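Local coordinates for sortase family protein (Streptococcus agalactiae, PDB 4D7W), which probably acts as a class C sortase, a cysteine transpeptidase that takes part in assembling the type 2b pilus on the bacterial surface, at residues M6-Q9 with D10-H14; K22-N25 with R26-Y30; K32-K35 with T36-M39; W41-T44 with S45-L49; Q161-G165 with K166-T170. All coordinates share one frame; numbering follows the deposited sequence.

Contact 1: M6-Q9 with D10-H14; sequences MDYQ and DRVTH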
# COMPACT_ATOMS: atom_id res chain seq x y z
N MET A 6 12.18 -1.62 -12.33
CA MET A 6 13.17 -2.48 -12.97
C MET A 6 14.32 -2.83 -12.02
O MET A 6 14.69 -4.00 -11.91
CB MET A 6 13.73 -1.83 -14.24
CG MET A 6 12.73 -1.74 -15.38
SD MET A 6 13.48 -1.25 -16.95
CE MET A 6 14.01 0.43 -16.59
N ASP A 7 14.86 -1.82 -11.35
CA ASP A 7 15.95 -2.01 -10.39
C ASP A 7 15.53 -2.93 -9.23
O ASP A 7 16.32 -3.75 -8.76
CB ASP A 7 16.42 -0.67 -9.82
CG ASP A 7 17.13 0.19 -10.85
OD1 ASP A 7 17.65 -0.36 -11.84
OD2 ASP A 7 17.16 1.43 -10.67
N TYR A 8 14.31 -2.75 -8.77
CA TYR A 8 13.78 -3.58 -7.70
C TYR A 8 13.65 -5.03 -8.14
O TYR A 8 14.07 -5.95 -7.44
CB TYR A 8 12.43 -3.05 -7.24
CG TYR A 8 11.75 -3.93 -6.21
CD1 TYR A 8 11.96 -3.73 -4.85
CD2 TYR A 8 10.89 -4.96 -6.60
CE1 TYR A 8 11.34 -4.54 -3.91
CE2 TYR A 8 10.26 -5.76 -5.67
CZ TYR A 8 10.49 -5.56 -4.33
OH TYR A 8 9.86 -6.38 -3.42
N GLN A 9 13.05 -5.22 -9.32
CA GLN A 9 12.89 -6.56 -9.88
C GLN A 9 14.24 -7.25 -10.03
O GLN A 9 14.41 -8.40 -9.62
CB GLN A 9 12.20 -6.50 -11.24
CG GLN A 9 10.74 -6.10 -11.18
CD GLN A 9 10.12 -5.97 -12.57
OE1 GLN A 9 10.83 -5.81 -13.56
NE2 GLN A 9 8.80 -6.02 -12.63
N ASP A 10 15.20 -6.54 -10.62
CA ASP A 10 16.52 -7.09 -10.86
C ASP A 10 17.20 -7.52 -9.56
O ASP A 10 17.88 -8.53 -9.50
CB ASP A 10 17.39 -6.08 -11.61
CG ASP A 10 16.95 -5.92 -13.06
OD1 ASP A 10 16.07 -6.68 -13.49
OD2 ASP A 10 17.50 -5.05 -13.77
N ARG A 11 17.00 -6.74 -8.50
CA ARG A 11 17.59 -7.07 -7.22
C ARG A 11 16.97 -8.35 -6.66
O ARG A 11 17.68 -9.25 -6.22
CB ARG A 11 17.39 -5.93 -6.25
CG ARG A 11 18.11 -6.11 -4.96
CD ARG A 11 19.29 -5.20 -4.92
NE ARG A 11 19.78 -5.02 -3.56
CZ ARG A 11 20.80 -4.25 -3.25
NH1 ARG A 11 21.45 -3.59 -4.21
NH2 ARG A 11 21.19 -4.13 -1.99
N VAL A 12 15.65 -8.42 -6.70
CA VAL A 12 14.95 -9.60 -6.23
C VAL A 12 15.39 -10.86 -6.98
O VAL A 12 15.44 -11.94 -6.39
CB VAL A 12 13.43 -9.42 -6.34
CG1 VAL A 12 12.70 -10.70 -5.92
CG2 VAL A 12 12.97 -8.27 -5.47
N THR A 13 15.74 -10.73 -8.26
CA THR A 13 16.14 -11.88 -9.06
C THR A 13 17.31 -12.66 -8.43
O THR A 13 17.38 -13.88 -8.53
CB THR A 13 16.54 -11.46 -10.49
OG1 THR A 13 15.36 -11.03 -11.19
CG2 THR A 13 17.15 -12.61 -11.24
N HIS A 14 18.20 -11.95 -7.75
CA HIS A 14 19.42 -12.58 -7.25
C HIS A 14 19.39 -12.90 -5.76
O HIS A 14 20.39 -13.30 -5.18
CB HIS A 14 20.61 -11.69 -7.57
CG HIS A 14 20.73 -11.38 -9.02
ND1 HIS A 14 20.99 -12.35 -9.97
CD2 HIS A 14 20.57 -10.21 -9.70
CE1 HIS A 14 21.02 -11.79 -11.17
NE2 HIS A 14 20.77 -10.50 -11.03
O HOH W 1 13.60 -5.39 -14.42
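M6 to Q9 offer their carbonyl oxygens in turn to the amides of D10 to T13, four successive i to i+4 bonds that make this the last two turns of the N-terminal alpha-helix 3-13. D10 N reaches M6 O at 2.9 Å, and V12 N meets Y8 O almost straight, with an N-H...O angle of 169°. The bond from R11 N to D7 O is more bent. T13 N lies in the plane of the Q9 carbonyl, 3.0 Å from Q9 O.

Among the side chains, Y8 and V12 carry the buried face. With CG of Y8 anti to its own backbone N (chi1 175°), the ring leans toward the next turn, where V12 CG2 comes over one face, offset toward the rim. This is a CH-pi contact, with V12 CG2 4.0 Å from the centroid of the Y8 ring. The same methyl also rests on Y8 O, at 3.2 Å. Beyond the helix, Y8 OH is hydrogen-bonded to L138 N, and both Y8 and V12 lie on I57, which ties this N-terminal helix to the body of the sortase.

On the outer face the contact is polar. D10 folds back against the preceding turn, placing its carboxylate carbon CG 3.2 Å from M6 O. A water within 2.9 Å of both Q9 OE1 and D10 OD1 can donate to each, though other acceptors compete for its protons.

Contact 2: K22-N25 with R26-Y30; sequences KIIN and RAKEY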
# COMPACT_ATOMS: atom_id res chain seq x y z
N LYS A 22 13.12 -15.16 4.94
CA LYS A 22 13.44 -14.31 6.08
C LYS A 22 12.60 -13.03 6.03
O LYS A 22 11.92 -12.67 7.00
CB LYS A 22 14.93 -13.97 6.10
CG LYS A 22 15.35 -13.04 7.23
CD LYS A 22 16.86 -13.08 7.44
CE LYS A 22 17.39 -11.82 8.14
NZ LYS A 22 17.59 -10.68 7.19
N ILE A 23 12.63 -12.35 4.90
CA ILE A 23 11.91 -11.08 4.77
C ILE A 23 10.39 -11.25 4.86
O ILE A 23 9.70 -10.50 5.57
CB ILE A 23 12.31 -10.37 3.45
CG1 ILE A 23 13.81 -10.05 3.47
CG2 ILE A 23 11.50 -9.08 3.30
CD1 ILE A 23 14.40 -9.62 2.14
N ILE A 24 9.85 -12.24 4.16
CA ILE A 24 8.41 -12.46 4.21
C ILE A 24 7.96 -12.84 5.62
O ILE A 24 6.98 -12.29 6.13
CB ILE A 24 7.95 -13.55 3.21
CG1 ILE A 24 7.99 -13.01 1.79
CG2 ILE A 24 6.53 -14.01 3.52
CD1 ILE A 24 7.18 -11.73 1.59
N ASN A 25 8.68 -13.78 6.25
CA ASN A 25 8.34 -14.21 7.61
C ASN A 25 8.35 -13.06 8.62
O ASN A 25 7.43 -12.93 9.43
CB ASN A 25 9.29 -15.32 8.08
CG ASN A 25 8.92 -16.67 7.52
OD1 ASN A 25 7.94 -16.80 6.79
ND2 ASN A 25 9.71 -17.70 7.86
N ARG A 26 9.37 -12.22 8.57
CA ARG A 26 9.41 -11.02 9.41
C ARG A 26 8.22 -10.09 9.16
O ARG A 26 7.69 -9.47 10.08
CB ARG A 26 10.71 -10.25 9.18
CG ARG A 26 11.96 -10.94 9.75
CD ARG A 26 13.15 -9.97 9.76
NE ARG A 26 13.01 -8.95 10.81
CZ ARG A 26 12.92 -7.64 10.59
NH1 ARG A 26 12.98 -7.15 9.36
NH2 ARG A 26 12.79 -6.80 11.62
N ALA A 27 7.82 -9.97 7.90
CA ALA A 27 6.70 -9.09 7.57
C ALA A 27 5.40 -9.70 8.09
O ALA A 27 4.55 -9.00 8.59
CB ALA A 27 6.63 -8.83 6.08
N LYS A 28 5.29 -11.02 8.01
CA LYS A 28 4.11 -11.69 8.56
C LYS A 28 4.04 -11.53 10.06
O LYS A 28 2.98 -11.27 10.62
CB LYS A 28 4.12 -13.17 8.18
CG LYS A 28 3.96 -13.41 6.70
CD LYS A 28 3.79 -14.89 6.44
CE LYS A 28 3.55 -15.16 4.98
NZ LYS A 28 3.43 -16.63 4.78
N GLU A 29 5.18 -11.71 10.72
CA GLU A 29 5.23 -11.53 12.15
C GLU A 29 4.80 -10.10 12.50
O GLU A 29 4.00 -9.88 13.40
CB GLU A 29 6.63 -11.82 12.68
CG GLU A 29 6.67 -12.04 14.15
CD GLU A 29 5.96 -13.32 14.55
OE1 GLU A 29 5.67 -14.16 13.66
OE2 GLU A 29 5.70 -13.49 15.75
N TYR A 30 5.35 -9.14 11.76
CA TYR A 30 4.99 -7.74 11.95
C TYR A 30 3.48 -7.52 11.86
O TYR A 30 2.88 -6.93 12.75
CB TYR A 30 5.71 -6.89 10.92
CG TYR A 30 5.48 -5.40 11.06
CD1 TYR A 30 6.32 -4.61 11.85
CD2 TYR A 30 4.45 -4.77 10.36
CE1 TYR A 30 6.13 -3.24 11.95
CE2 TYR A 30 4.25 -3.40 10.46
CZ TYR A 30 5.09 -2.64 11.26
OH TYR A 30 4.89 -1.28 11.35
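I24 holds CG2 anti to its backbone N (CG1 at chi1 -74°), and K28 sets its CG beside its own N (chi1 -66°) with the chain fully extended beyond; together these torsions lay the lysine methylenes over the isoleucine branch. K28 CE comes 3.5 Å from I24 CG2, with CD of the same lysine a little farther from that methyl. Lower down, K28 CG sits 3.3 Å from I24 O, the acceptor of K28 N. That backbone bond, K28 N to I24 O at 2.8 Å, runs nearly along the C=O axis.

The four i to i+4 bonds from R26, A27, K28 and E29 back to K22, I23, I24 and N25 are those of an uninterrupted alpha-helix, 17-31, two-sided in character. Its buried side presents I24 to E140 and Y142 of strand 140-152 and A27 to I100, while K22, N25, K28 and E29 lie exposed. A27 CB lies 3.5 Å from both I23 O and I24 O.

R26 starts alongside the preceding turn, its CG 3.2 Å from K22 O, and then bends at chi3 (73°), carrying the guanidinium away from the K22 carbonyl. There NH2 finds D50 in a long, weak ion pair and the hydroxyl of S53 in a weak hydrogen bond.

Contact 3: K32-K35 with T36-M39; sequences KQFK and TSGM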
# COMPACT_ATOMS: atom_id res chain seq x y z
N LYS A 32 1.12 -9.41 12.37
CA LYS A 32 0.34 -10.11 13.40
C LYS A 32 -0.09 -9.18 14.52
O LYS A 32 -1.08 -9.43 15.19
CB LYS A 32 1.15 -11.27 14.01
CG LYS A 32 1.07 -12.54 13.22
CD LYS A 32 1.78 -13.67 13.95
CE LYS A 32 1.72 -14.95 13.16
NZ LYS A 32 2.47 -14.82 11.88
N GLN A 33 0.65 -8.10 14.73
CA GLN A 33 0.38 -7.23 15.87
C GLN A 33 -0.95 -6.48 15.77
O GLN A 33 -1.54 -6.13 16.79
CB GLN A 33 1.51 -6.22 16.05
CG GLN A 33 1.45 -5.05 15.09
CD GLN A 33 2.68 -4.18 15.19
OE1 GLN A 33 2.78 -3.34 16.09
NE2 GLN A 33 3.65 -4.39 14.29
N PHE A 34 -1.41 -6.24 14.55
CA PHE A 34 -2.55 -5.32 14.37
C PHE A 34 -3.86 -5.85 14.95
O PHE A 34 -4.72 -5.06 15.36
CB PHE A 34 -2.70 -4.99 12.89
CG PHE A 34 -1.57 -4.15 12.39
CD1 PHE A 34 -1.58 -2.78 12.56
CD2 PHE A 34 -0.45 -4.75 11.82
CE1 PHE A 34 -0.51 -2.00 12.12
CE2 PHE A 34 0.63 -3.98 11.40
CZ PHE A 34 0.60 -2.61 11.55
N LYS A 35 -3.99 -7.17 15.04
CA LYS A 35 -5.20 -7.76 15.61
C LYS A 35 -5.42 -7.25 17.03
O LYS A 35 -6.56 -6.97 17.42
CB LYS A 35 -5.11 -9.29 15.61
CG LYS A 35 -6.45 -9.97 15.90
CD LYS A 35 -6.33 -11.49 15.86
CE LYS A 35 -7.67 -12.14 16.20
NZ LYS A 35 -7.61 -13.63 16.22
N THR A 36 -4.35 -7.09 17.80
CA THR A 36 -4.48 -6.56 19.16
C THR A 36 -4.28 -5.03 19.22
O THR A 36 -4.95 -4.35 19.98
CB THR A 36 -3.50 -7.23 20.13
OG1 THR A 36 -2.18 -7.14 19.60
CG2 THR A 36 -3.86 -8.70 20.34
N SER A 37 -3.37 -4.50 18.40
CA SER A 37 -2.98 -3.10 18.53
C SER A 37 -3.89 -2.13 17.79
O SER A 37 -4.01 -0.96 18.17
CB SER A 37 -1.54 -2.91 18.04
OG SER A 37 -1.48 -2.83 16.63
N GLY A 38 -4.54 -2.59 16.73
CA GLY A 38 -5.27 -1.69 15.86
C GLY A 38 -4.27 -0.85 15.06
O GLY A 38 -3.07 -1.14 15.05
N MET A 39 -4.77 0.18 14.38
CA MET A 39 -3.88 1.05 13.61
C MET A 39 -2.91 1.74 14.54
O MET A 39 -3.28 2.16 15.64
CB MET A 39 -4.68 2.08 12.83
CG MET A 39 -5.52 1.47 11.73
SD MET A 39 -4.49 0.76 10.44
CE MET A 39 -5.69 0.41 9.17
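Q33 O gathers the donors of the following turn: S37 N at 2.9 Å and the T36 hydroxyl, OG1, at 3.1 Å, with T36 N adding a weak third bond. They close the short helix 34-37, which is terminated by G38, the first residue to leave helical angles, with positive phi (71°). The S37 amide lies in the plane of the Q33 carbonyl, whereas the T36 hydroxyl approaches tilted from it. T36 can reach back because OG1 stands between its backbone N and carbonyl carbon (chi1 53°).

One residue along, F34 O takes G38 N at 2.8 Å, the last i to i+4 bond before the chain turns away. S37 then satisfies the carbonyl just past the helix: its OG donates to G38 O at 2.8 Å, in the carbonyl plane and on a lone pair. The amide end of Q33 is turned elsewhere, its NE2 hydrogen-bonded to Y30 O near the end of helix 17-31. F34 is buried against S97 and I162, and the G38 carbonyl lies obliquely beside its ring, with G38 O 3.3 Å from F34 CD1.

Contact 4: W41-T44 with S45-L49; sequences WHMT and SQERL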
# COMPACT_ATOMS: atom_id res chain seq x y z
N TRP A 41 -1.51 4.74 14.83
CA TRP A 41 -1.45 6.19 14.64
C TRP A 41 -0.34 6.84 15.49
O TRP A 41 0.27 7.82 15.07
CB TRP A 41 -2.80 6.84 14.98
CG TRP A 41 -4.00 6.20 14.33
CD1 TRP A 41 -5.00 5.50 14.94
CD2 TRP A 41 -4.32 6.19 12.93
NE1 TRP A 41 -5.92 5.06 14.01
CE2 TRP A 41 -5.52 5.47 12.77
CE3 TRP A 41 -3.69 6.72 11.79
CZ2 TRP A 41 -6.11 5.27 11.53
CZ3 TRP A 41 -4.28 6.52 10.56
CH2 TRP A 41 -5.48 5.80 10.44
N HIS A 42 -0.09 6.29 16.68
CA HIS A 42 0.86 6.90 17.61
C HIS A 42 2.22 6.21 17.59
O HIS A 42 2.80 5.94 18.65
CB HIS A 42 0.31 6.87 19.04
CG HIS A 42 -0.98 7.62 19.20
ND1 HIS A 42 -1.74 7.55 20.35
CD2 HIS A 42 -1.64 8.45 18.36
CE1 HIS A 42 -2.81 8.31 20.21
NE2 HIS A 42 -2.78 8.87 19.02
N MET A 43 2.73 5.94 16.40
CA MET A 43 3.96 5.16 16.22
C MET A 43 5.19 5.78 16.90
O MET A 43 5.51 6.94 16.67
CB MET A 43 4.21 4.97 14.73
CG MET A 43 5.42 4.15 14.37
SD MET A 43 5.32 3.56 12.67
CE MET A 43 4.75 1.90 12.94
N THR A 44 5.87 4.98 17.72
CA THR A 44 7.08 5.43 18.42
C THR A 44 8.32 5.34 17.53
O THR A 44 8.26 4.72 16.47
CB THR A 44 7.33 4.60 19.70
OG1 THR A 44 7.79 3.29 19.34
CG2 THR A 44 6.06 4.47 20.52
N SER A 45 9.42 5.95 17.95
CA SER A 45 10.68 5.91 17.17
C SER A 45 11.12 4.47 16.97
O SER A 45 11.53 4.06 15.88
CB SER A 45 11.80 6.69 17.86
OG SER A 45 11.40 8.01 18.15
N GLN A 46 11.01 3.70 18.04
CA GLN A 46 11.33 2.27 18.03
C GLN A 46 10.51 1.51 16.99
O GLN A 46 11.03 0.68 16.23
CB GLN A 46 11.07 1.69 19.43
CG GLN A 46 11.75 0.40 19.69
CD GLN A 46 13.22 0.54 19.48
OE1 GLN A 46 13.92 1.16 20.29
NE2 GLN A 46 13.71 -0.01 18.38
N GLU A 47 9.21 1.77 16.98
CA GLU A 47 8.31 1.13 16.04
C GLU A 47 8.61 1.58 14.61
O GLU A 47 8.53 0.79 13.68
CB GLU A 47 6.86 1.44 16.41
CG GLU A 47 6.39 0.65 17.61
CD GLU A 47 5.10 1.18 18.22
OE1 GLU A 47 4.70 2.32 17.91
OE2 GLU A 47 4.50 0.45 19.04
N ARG A 48 8.96 2.85 14.45
CA ARG A 48 9.24 3.37 13.13
C ARG A 48 10.50 2.72 12.55
O ARG A 48 10.54 2.40 11.36
CB ARG A 48 9.38 4.89 13.16
CG ARG A 48 9.76 5.50 11.81
CD ARG A 48 9.59 7.03 11.82
NE ARG A 48 8.21 7.37 12.14
CZ ARG A 48 7.82 7.87 13.31
NH1 ARG A 48 8.71 8.10 14.27
NH2 ARG A 48 6.53 8.14 13.52
N LEU A 49 11.52 2.53 13.39
CA LEU A 49 12.72 1.79 12.99
C LEU A 49 12.42 0.35 12.57
O LEU A 49 12.97 -0.14 11.59
CB LEU A 49 13.75 1.77 14.13
CG LEU A 49 14.70 2.96 14.33
CD1 LEU A 49 13.98 4.30 14.17
CD2 LEU A 49 15.37 2.89 15.70
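T44 and E47 exchange two hydrogen bonds. T44 OG1 accepts E47 N at 3.1 Å, and in return E47 OE1 accepts T44 N at 2.9 Å, a nearly straight bond of 170°. This reciprocal pair is a capping box, with T44 as the N-cap of helix 45-52. The threonine hydroxyl stands between its backbone N and carbonyl carbon (chi1 73°), which points OG1 at the amide of E47. E47, its CG beside its backbone N, runs extended back to T44 N and is met on the anti side of OE1, 32° out of the carboxylate plane. The helix proper starts with R48 N bonded to T44 O at 2.8 Å.

Around this polar core lies M43, the buried residue of the contact. Its CG packs 3.7 Å from E47 CB, and M43 SD lies 4.0 Å from R48 CA. The R48 guanidinium passes above the incoming chain, with T44 O and M43 CG over the same face.

A second shell fixes both charged groups. The other carboxylate oxygen of E47, OE2, forms a salt bridge with K40, and R48 NH2 forms one with E94, which M43 also touches. The negative carboxylate near the helix N-terminus would be expected to suit the helix dipole.

The segment follows helix 34-37 in the chain: upstream, W41 lies on L93, L157 and Q161, while M43 packs against Y30 of helix 17-31.

Contact 5: Q161-G165 with K166-T170; sequences QIVKG and KDYQT. With EDO (1,2-ethanediol), chain B.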
# COMPACT_ATOMS: atom_id res chain seq x y z
N GLN A 161 -9.77 1.48 9.66
CA GLN A 161 -9.43 0.79 10.89
C GLN A 161 -9.19 -0.70 10.66
O GLN A 161 -9.56 -1.24 9.62
CB GLN A 161 -10.55 0.97 11.94
CG GLN A 161 -10.91 2.44 12.22
CD GLN A 161 -9.78 3.21 12.89
OE1 GLN A 161 -8.95 2.63 13.60
NE2 GLN A 161 -9.74 4.52 12.67
N ILE A 162 -8.55 -1.36 11.63
CA ILE A 162 -8.34 -2.80 11.54
C ILE A 162 -9.66 -3.47 11.82
O ILE A 162 -10.34 -3.11 12.78
CB ILE A 162 -7.31 -3.30 12.56
CG1 ILE A 162 -5.93 -2.70 12.25
CG2 ILE A 162 -7.30 -4.83 12.57
CD1 ILE A 162 -5.31 -3.16 10.95
N VAL A 163 -10.01 -4.46 10.99
CA VAL A 163 -11.20 -5.27 11.23
C VAL A 163 -10.74 -6.71 11.43
O VAL A 163 -10.08 -7.28 10.57
CB VAL A 163 -12.21 -5.18 10.07
CG1 VAL A 163 -13.40 -6.11 10.31
CG2 VAL A 163 -12.69 -3.75 9.89
N LYS A 164 -11.08 -7.30 12.58
CA LYS A 164 -10.64 -8.65 12.89
C LYS A 164 -11.23 -9.64 11.89
O LYS A 164 -12.40 -9.53 11.51
CB LYS A 164 -11.05 -9.03 14.32
CG LYS A 164 -10.36 -8.22 15.41
CD LYS A 164 -10.63 -8.83 16.79
CE LYS A 164 -9.87 -8.12 17.90
NZ LYS A 164 -10.62 -6.97 18.48
N GLY A 165 -10.41 -10.59 11.43
CA GLY A 165 -10.89 -11.59 10.50
C GLY A 165 -11.11 -11.10 9.07
O GLY A 165 -11.73 -11.79 8.26
N LYS A 166 -10.62 -9.90 8.78
CA LYS A 166 -10.63 -9.33 7.43
C LYS A 166 -9.22 -8.97 6.96
O LYS A 166 -8.35 -8.64 7.77
CB LYS A 166 -11.51 -8.07 7.37
CG LYS A 166 -13.00 -8.35 7.59
CD LYS A 166 -13.61 -9.02 6.36
CE LYS A 166 -15.07 -9.37 6.58
NZ LYS A 166 -15.56 -10.19 5.44
N ASP A 167 -9.01 -9.04 5.65
CA ASP A 167 -7.75 -8.67 4.99
C ASP A 167 -8.07 -7.57 3.96
O ASP A 167 -8.50 -7.87 2.85
CB ASP A 167 -7.11 -9.91 4.32
CG ASP A 167 -5.78 -9.61 3.65
OD1 ASP A 167 -5.44 -8.43 3.39
OD2 ASP A 167 -5.07 -10.60 3.35
N TYR A 168 -7.85 -6.31 4.37
CA TYR A 168 -8.23 -5.12 3.60
C TYR A 168 -7.03 -4.34 3.09
O TYR A 168 -6.01 -4.26 3.76
CB TYR A 168 -9.07 -4.16 4.45
CG TYR A 168 -10.50 -4.60 4.71
CD1 TYR A 168 -11.28 -5.16 3.70
CD2 TYR A 168 -11.08 -4.41 5.96
CE1 TYR A 168 -12.59 -5.54 3.93
CE2 TYR A 168 -12.40 -4.80 6.20
CZ TYR A 168 -13.14 -5.36 5.18
OH TYR A 168 -14.44 -5.73 5.42
N GLN A 169 -7.18 -3.72 1.92
CA GLN A 169 -6.23 -2.71 1.48
C GLN A 169 -7.02 -1.54 0.90
O GLN A 169 -7.90 -1.74 0.06
CB GLN A 169 -5.26 -3.29 0.45
CG GLN A 169 -4.12 -2.37 0.03
CD GLN A 169 -3.06 -3.12 -0.75
OE1 GLN A 169 -3.01 -3.05 -1.97
NE2 GLN A 169 -2.20 -3.85 -0.03
N THR A 170 -6.74 -0.33 1.36
CA THR A 170 -7.44 0.87 0.88
C THR A 170 -6.48 1.76 0.11
O THR A 170 -5.35 1.98 0.54
CB THR A 170 -8.06 1.66 2.04
OG1 THR A 170 -9.07 0.86 2.66
CG2 THR A 170 -8.71 2.98 1.56
C1 EDO B . -13.28 -0.39 8.83
O1 EDO B . -12.67 0.89 9.01
C2 EDO B . -12.71 -1.03 7.56
O2 EDO B . -13.19 -0.30 6.44
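V163 touches two partners, one with each methyl. CG1 lies side by side with the start of the K166 chain, 3.5 Å from K166 CG, the two side chains pointing the same way. CG2 instead meets the edge of the Y168 ring, in its plane, at 3.8 Å from CE2. The two branches are spread by chi1 of 176°, which sets CG1 anti to the backbone N and CG2 beside it. K166 CB lies over one face of the same tyrosine ring, toward its rim, so Y168 is touched both on a face and at an edge. A 1,2-ethanediol, probably from the crystallisation liquor, adds to this packed side, its C1 3.6 Å from V163 CG2. Q161 N donates to its O1 at 3.0 Å, and R158 O, D159 O and R187 NH1 bond it too; R187 also makes a cation-pi contact with Y168.

The backbone link is a type II beta turn from V163 to K166, with G165 at the position of positive phi (74°). K166 N closes it on V163 O at 3.2 Å, the donor lying 40° above the carbonyl plane rather than on a lone pair. The turn leads into strand 167-175 of the sortase beta-barrel, which pairs in parallel with 105-115 through bonds of Y168 to T105 and S107; in sortases the equivalent strand leads to the catalytic cysteine.

The solvent side is the turn itself, where K164, G165 and K166 are exposed. The end of K166 leads away from V163, whereas K164 CE lies against the K35 carbonyl.

How the contacts relate
Contacts 1 to 4 follow in series through the four N-terminal helices, 3-13, 17-31, 34-37 and 45-52, whereas contact 5 comes much later, on a turn into strand 167-175 of the barrel sheet. Contact 1 stands apart, about 30 Å between centres from contact 5 and on the opposite side of the chain's centre. Contacts 3 and 5 are closest, 10 Å between centres: I162 packs on F34, G38 and M39. Contact 4 touches both contact 2 and contact 5, their centres about 18 and 20 Å away. The N-terminal helices thus lie against the sortase core one after another, with contacts 3 and 4 meeting it at the loop before strand 167-175.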